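PDB 2NV9: A207R protein, arginine decarboxylase from Paramecium bursaria Chlorella virus 1, which probably decarboxylates arginine to agmatine with the help of a pyridoxal 5'-phosphate cofactor, as a viral relative of the eukaryotic ornithine decarboxylases. Local coordinates for residues Ser262-Gln267 with Pro348-Tyr353. The protein carries 1 engineered substitution. Sequence-based numbering, arbitrary orientation.
With PLP (pyridoxal-5'-phosphate), chain J.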
loop_
_atom_site.group_PDB
_atom_site.type_symbol
_atom_site.label_atom_id
_atom_site.label_comp_id
_atom_site.label_asym_id
_atom_site.label_seq_id
_atom_site.Cartn_x
_atom_site.Cartn_y
_atom_site.Cartn_z
ATOM N N SER B 262 5.372 1.304 -19.335
ATOM C CA SER B 262 5.233 -0.120 -19.074
ATOM C C SER B 262 3.821 -0.646 -19.352
ATOM O O SER B 262 2.835 0.112 -19.310
ATOM C CB SER B 262 5.574 -0.422 -17.599
ATOM O OG SER B 262 6.865 0.053 -17.283
ATOM N N VAL B 263 3.758 -1.943 -19.644
ATOM C CA VAL B 263 2.550 -2.754 -19.444
ATOM C C VAL B 263 2.836 -3.755 -18.341
ATOM O O VAL B 263 4.008 -4.113 -18.094
ATOM C CB VAL B 263 2.033 -3.465 -20.770
ATOM C CG1 VAL B 263 1.923 -2.434 -21.935
ATOM C CG2 VAL B 263 2.902 -4.646 -21.185
ATOM N N LEU B 264 1.776 -4.218 -17.697
ATOM C CA LEU B 264 1.891 -5.226 -16.668
ATOM C C LEU B 264 1.172 -6.525 -17.071
ATOM O O LEU B 264 -0.062 -6.571 -17.139
ATOM C CB LEU B 264 1.348 -4.672 -15.322
ATOM C CG LEU B 264 1.402 -5.663 -14.139
ATOM C CD1 LEU B 264 2.854 -6.246 -13.906
ATOM C CD2 LEU B 264 0.929 -5.021 -12.867
ATOM N N ALA B 265 1.952 -7.585 -17.294
ATOM C CA ALA B 265 1.438 -8.905 -17.623
ATOM C C ALA B 265 1.203 -9.712 -16.350
ATOM O O ALA B 265 2.041 -9.774 -15.454
ATOM C CB ALA B 265 2.396 -9.645 -18.557
ATOM N N THR B 266 0.036 -10.336 -16.272
ATOM C CA THR B 266 -0.330 -11.146 -15.108
ATOM C C THR B 266 -1.115 -12.394 -15.575
ATOM O O THR B 266 -1.750 -12.380 -16.633
ATOM C CB THR B 266 -1.080 -10.308 -14.032
ATOM O OG1 THR B 266 -1.473 -11.130 -12.925
ATOM C CG2 THR B 266 -2.346 -9.623 -14.630
ATOM N N GLN B 267 -1.031 -13.467 -14.805
ATOM C CA GLN B 267 -1.660 -14.740 -15.193
ATOM C C GLN B 267 -2.874 -15.067 -14.343
ATOM O O GLN B 267 -2.912 -14.736 -13.161
ATOM C CB GLN B 267 -0.649 -15.899 -15.082
ATOM C CG GLN B 267 -1.072 -17.192 -15.778
ATOM C CD GLN B 267 -0.090 -18.352 -15.468
ATOM O OE1 GLN B 267 0.345 -18.526 -14.331
ATOM N NE2 GLN B 267 0.234 -19.132 -16.492
ATOM N N PRO B 348 -2.362 -2.312 -20.422
ATOM C CA PRO B 348 -1.626 -1.254 -21.119
ATOM C C PRO B 348 -1.372 -0.073 -20.186
ATOM O O PRO B 348 -2.114 0.112 -19.210
ATOM C CB PRO B 348 -2.608 -0.841 -22.230
ATOM C CG PRO B 348 -3.388 -2.040 -22.467
ATOM C CD PRO B 348 -3.623 -2.611 -21.100
ATOM N N SER B 349 -0.348 0.711 -20.500
ATOM C CA SER B 349 -0.108 2.003 -19.857
ATOM C C SER B 349 -0.097 1.910 -18.322
ATOM O O SER B 349 -0.817 2.629 -17.618
ATOM C CB SER B 349 -1.080 3.048 -20.409
ATOM O OG SER B 349 -0.913 3.153 -21.824
ATOM N N TRP B 350 0.758 1.027 -17.815
ATOM C CA TRP B 350 0.739 0.678 -16.401
ATOM C C TRP B 350 2.068 1.016 -15.702
ATOM O O TRP B 350 2.567 0.225 -14.905
ATOM C CB TRP B 350 0.336 -0.808 -16.199
ATOM C CG TRP B 350 -0.441 -0.991 -14.913
ATOM C CD1 TRP B 350 0.004 -1.568 -13.762
ATOM C CD2 TRP B 350 -1.759 -0.524 -14.635
ATOM N NE1 TRP B 350 -0.956 -1.519 -12.791
ATOM C CE2 TRP B 350 -2.045 -0.858 -13.288
ATOM C CE3 TRP B 350 -2.735 0.140 -15.391
ATOM C CZ2 TRP B 350 -3.280 -0.558 -12.680
ATOM C CZ3 TRP B 350 -3.942 0.438 -14.791
ATOM C CH2 TRP B 350 -4.210 0.064 -13.444
ATOM N N GLY B 351 2.633 2.193 -15.998
ATOM C CA GLY B 351 3.954 2.558 -15.432
ATOM C C GLY B 351 3.927 3.640 -14.367
ATOM O O GLY B 351 4.953 3.896 -13.723
ATOM N N ALA B 352 2.756 4.294 -14.197
ATOM C CA ALA B 352 2.657 5.440 -13.264
ATOM C C ALA B 352 1.990 5.066 -11.944
ATOM O O ALA B 352 0.839 4.675 -11.941
ATOM C CB ALA B 352 1.932 6.679 -13.929
ATOM N N TYR B 353 2.734 5.178 -10.832
ATOM C CA TYR B 353 2.209 4.804 -9.494
ATOM C C TYR B 353 1.748 3.348 -9.480
ATOM O O TYR B 353 0.660 3.014 -8.966
ATOM C CB TYR B 353 1.083 5.767 -9.014
ATOM C CG TYR B 353 1.542 7.190 -9.073
ATOM C CD1 TYR B 353 2.503 7.666 -8.158
ATOM C CD2 TYR B 353 1.035 8.076 -10.047
ATOM C CE1 TYR B 353 2.993 8.990 -8.219
ATOM C CE2 TYR B 353 1.511 9.381 -10.133
ATOM C CZ TYR B 353 2.509 9.844 -9.223
ATOM O OH TYR B 353 2.963 11.142 -9.284
HETATM N N1 PLP J . 5.388 17.226 -7.822
HETATM C C2 PLP J . 4.904 17.071 -6.589
HETATM C C2A PLP J . 5.267 18.072 -5.466
HETATM C C3 PLP J . 4.027 16.015 -6.333
HETATM O O3 PLP J . 3.543 15.907 -5.082
HETATM C C4 PLP J . 3.675 15.118 -7.344
HETATM C C4A PLP J . 2.677 13.924 -7.075
HETATM O O4A PLP J . 1.584 14.100 -6.472
HETATM C C5 PLP J . 4.245 15.305 -8.610
HETATM C C6 PLP J . 5.097 16.394 -8.797
HETATM C C5A PLP J . 3.992 14.427 -9.838
HETATM O O4P PLP J . 2.574 14.396 -10.143
HETATM P P PLP J . 2.073 13.787 -11.504
HETATM O O1P PLP J . 0.591 13.746 -11.536
HETATM O O2P PLP J . 2.677 14.541 -12.735
HETATM O O3P PLP J . 2.664 12.274 -11.511
#
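Trp350 N donates a hydrogen bond to Ser262 O (2.7 Å), the single such bond between strand 262-267 and loop 348-353. It ties the loop to the strand just where the loop turns off toward the cofactor. Beside it, Leu264 and Trp350 meet at an angle: Leu264 CB and CD2 both lie against the pyrrole corner of the indole, with CD2 3.7 Å from Trp350 CD1. With CG anti to the backbone N (chi1 179°), the leucine chain carries CD2 to the indole beside the CB contact, while Trp350 NE1 is engaged by Gly289 O and Phe290 packs on both side chains. On the same face of the strand as Leu264, Ser262 CB lies against Gly351 CA, its hydroxyl bonded to Ser22; on the opposite face Val263 CG1 rests 3.8 Å from Pro348 CA. At the loop's far end Tyr353 OH donates to PLP O3P (2.5 Å), the oxygen O3P lying near the plane of the Tyr353 ring, at its edge. The contact thus links the beta domain to the cofactor site of the TIM barrel: strand 262-274 runs antiparallel between strands 18-22 and 344-347, the latter leading into the loop, whose Ala352 and Tyr353 pack on helix 255-258.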